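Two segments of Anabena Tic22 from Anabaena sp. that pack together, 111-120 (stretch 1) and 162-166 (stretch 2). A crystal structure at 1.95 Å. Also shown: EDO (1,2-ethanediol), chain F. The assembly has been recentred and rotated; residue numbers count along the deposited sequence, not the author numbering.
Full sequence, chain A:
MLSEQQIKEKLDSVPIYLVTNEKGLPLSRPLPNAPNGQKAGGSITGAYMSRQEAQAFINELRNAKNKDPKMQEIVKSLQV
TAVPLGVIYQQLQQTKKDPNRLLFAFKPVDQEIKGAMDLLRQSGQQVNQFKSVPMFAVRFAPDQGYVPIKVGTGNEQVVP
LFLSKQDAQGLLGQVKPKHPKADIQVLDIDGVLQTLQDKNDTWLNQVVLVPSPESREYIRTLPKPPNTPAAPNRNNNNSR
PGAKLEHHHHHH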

# COMPACT_ATOMS: atom_id res chain seq x y z
N GLN A 111 11.08 7.40 1.16
CA GLN A 111 10.78 8.82 0.84
C GLN A 111 9.38 9.23 1.35
O GLN A 111 9.16 10.38 1.75
N GLU A 112 8.44 8.30 1.36
CA GLU A 112 7.07 8.64 1.75
C GLU A 112 6.90 8.67 3.26
O GLU A 112 6.10 9.45 3.79
N ILE A 113 7.63 7.83 3.98
CA ILE A 113 7.67 7.99 5.43
C ILE A 113 8.22 9.38 5.81
O ILE A 113 7.61 10.10 6.60
N LYS A 114 9.35 9.76 5.21
CA LYS A 114 9.99 11.07 5.47
C LYS A 114 9.02 12.19 5.15
O LYS A 114 8.82 13.10 5.96
N GLY A 115 8.39 12.09 3.97
CA GLY A 115 7.39 13.06 3.54
C GLY A 115 6.23 13.19 4.50
O GLY A 115 5.73 14.30 4.73
N ALA A 116 5.80 12.05 5.06
CA ALA A 116 4.67 12.00 5.99
C ALA A 116 4.98 12.75 7.29
O ALA A 116 4.17 13.51 7.79
N MET A 117 6.15 12.47 7.86
CA MET A 117 6.60 13.16 9.07
C MET A 117 6.76 14.68 8.88
O MET A 117 6.33 15.45 9.73
N ASP A 118 7.33 15.09 7.75
CA ASP A 118 7.46 16.52 7.40
C ASP A 118 6.09 17.22 7.41
O ASP A 118 5.91 18.25 8.06
N LEU A 119 5.13 16.63 6.71
CA LEU A 119 3.76 17.17 6.69
C LEU A 119 3.11 17.19 8.09
O LEU A 119 2.39 18.14 8.42
N LEU A 120 3.40 16.19 8.91
CA LEU A 120 2.82 16.13 10.26
C LEU A 120 3.33 17.32 11.11
O LEU A 120 2.54 17.97 11.80
N PHE A 162 -3.37 9.47 -2.41
CA PHE A 162 -2.10 9.18 -3.06
C PHE A 162 -1.19 8.40 -2.15
O PHE A 162 -1.01 8.74 -0.97
N LEU A 163 -0.57 7.38 -2.72
CA LEU A 163 0.48 6.65 -2.01
C LEU A 163 1.81 7.42 -2.09
O LEU A 163 2.76 7.13 -1.32
N SER A 164 1.89 8.40 -2.98
CA SER A 164 3.07 9.19 -3.12
C SER A 164 2.83 10.70 -2.88
O SER A 164 2.01 11.32 -3.54
N LYS A 165 3.59 11.25 -1.96
CA LYS A 165 3.44 12.64 -1.59
C LYS A 165 3.62 13.60 -2.74
O LYS A 165 2.93 14.55 -2.80
N GLN A 166 4.54 13.32 -3.64
CA GLN A 166 4.78 14.17 -4.81
C GLN A 166 3.54 14.31 -5.68
O GLN A 166 3.29 15.39 -6.22

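How does E112 reach the second stretch when its CA-to-CB bond points sideways? Both chi1 (-54°) and chi2 (-55°) lie in the m well, folding the chain so that its carboxylate comes nearer to the start of the helix at K165. The backbone amide, K165 N, donates to E112 OE1 at 2.8 Å and is almost perfectly linear at 177°. On the way, E112 CG passes 3.6 Å from L163 O.

What engages the other carboxylate oxygen? S164, at the N-cap position with chi1 t (-174°), donates from OG to E112 OE2 at 2.9 Å. Q166, with chi1 p and chi2 t, curls back so that its NE2 donates to S164 OG at 3.2 Å. Water 1 donates to E112 OE2 at 2.7 Å and accepts from Q166 N at 3.1 Å, while ethanediol O2 makes a very short 2.4 Å hydrogen bond to E112 OE2.

Where does the long side chain of K165 go? Its CA-to-CB bond points toward the first helix, and t values at chi1 and chi2 extend it past G115, where CD lies 3.9 Å from G115 CA. An ideal CB on G115 would sit a tight 3.0 Å from K165 CD. Farther along, K165 NZ ends 3.4 Å from CG of L119, whose side chain is m, t.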

# COMPACT_ATOMS: atom_id res chain seq x y z
CB GLN A 111 10.85 9.03 -0.68
CG GLN A 111 10.84 10.49 -1.13
CD GLN A 111 12.00 11.29 -0.54
OE1 GLN A 111 13.02 10.72 -0.15
NE2 GLN A 111 11.85 12.61 -0.47
CB GLU A 112 6.08 7.65 1.17
CG GLU A 112 6.19 7.48 -0.30
CD GLU A 112 6.08 8.75 -1.12
OE1 GLU A 112 5.59 9.78 -0.63
OE2 GLU A 112 6.46 8.71 -2.32
CB ILE A 113 8.52 6.90 6.10
CG1 ILE A 113 7.89 5.51 5.88
CG2 ILE A 113 8.67 7.20 7.60
CD1 ILE A 113 6.63 5.33 6.62
CB LYS A 114 11.27 11.27 4.64
CG LYS A 114 12.17 12.42 5.16
CD LYS A 114 13.17 12.88 4.10
CE LYS A 114 14.03 14.04 4.59
NZ LYS A 114 13.28 14.95 5.53
CB ALA A 116 4.29 10.56 6.32
CB MET A 117 7.90 12.52 9.54
CG MET A 117 7.68 11.14 10.14
SD MET A 117 9.23 10.25 10.12
CE MET A 117 9.20 9.31 11.63
CB ASP A 118 8.07 16.68 6.00
CG ASP A 118 9.54 16.27 5.95
OD1 ASP A 118 10.17 16.13 7.01
OD2 ASP A 118 10.07 16.08 4.82
CB LEU A 119 2.88 16.42 5.69
CG LEU A 119 3.10 16.71 4.20
CD1 LEU A 119 2.40 15.67 3.35
CD2 LEU A 119 2.60 18.11 3.84
CB LEU A 120 3.06 14.77 10.93
CG LEU A 120 2.20 13.59 10.41
CD1 LEU A 120 2.74 12.27 10.95
CD2 LEU A 120 0.72 13.74 10.74
CB PHE A 162 -1.41 10.47 -3.48
CG PHE A 162 -2.23 11.31 -4.44
CD1 PHE A 162 -2.30 10.98 -5.80
CD2 PHE A 162 -2.96 12.38 -3.98
CE1 PHE A 162 -3.07 11.76 -6.68
CE2 PHE A 162 -3.71 13.16 -4.85
CZ PHE A 162 -3.77 12.85 -6.19
CB LEU A 163 0.64 5.25 -2.57
CG LEU A 163 -0.28 4.12 -2.08
CD1 LEU A 163 -0.07 3.86 -0.55
CD2 LEU A 163 -1.74 4.34 -2.41
CB SER A 164 3.67 8.96 -4.48
OG SER A 164 4.88 9.65 -4.51
CB LYS A 165 4.35 13.00 -0.45
CG LYS A 165 4.07 14.31 0.13
CD LYS A 165 5.26 14.80 0.72
CE LYS A 165 5.50 16.18 0.27
NZ LYS A 165 4.90 17.05 1.29
CB GLN A 166 5.97 13.66 -5.66
CG GLN A 166 5.65 12.36 -6.38
CD GLN A 166 6.88 11.68 -6.97
OE1 GLN A 166 7.45 12.16 -7.97
NE2 GLN A 166 7.27 10.52 -6.40
C1 EDO F . 4.52 5.20 -2.60
O1 EDO F . 4.32 3.80 -2.65
C2 EDO F . 5.50 5.64 -3.67
O2 EDO F . 6.52 6.53 -3.29
O HOH W 1 6.81 11.35 -2.83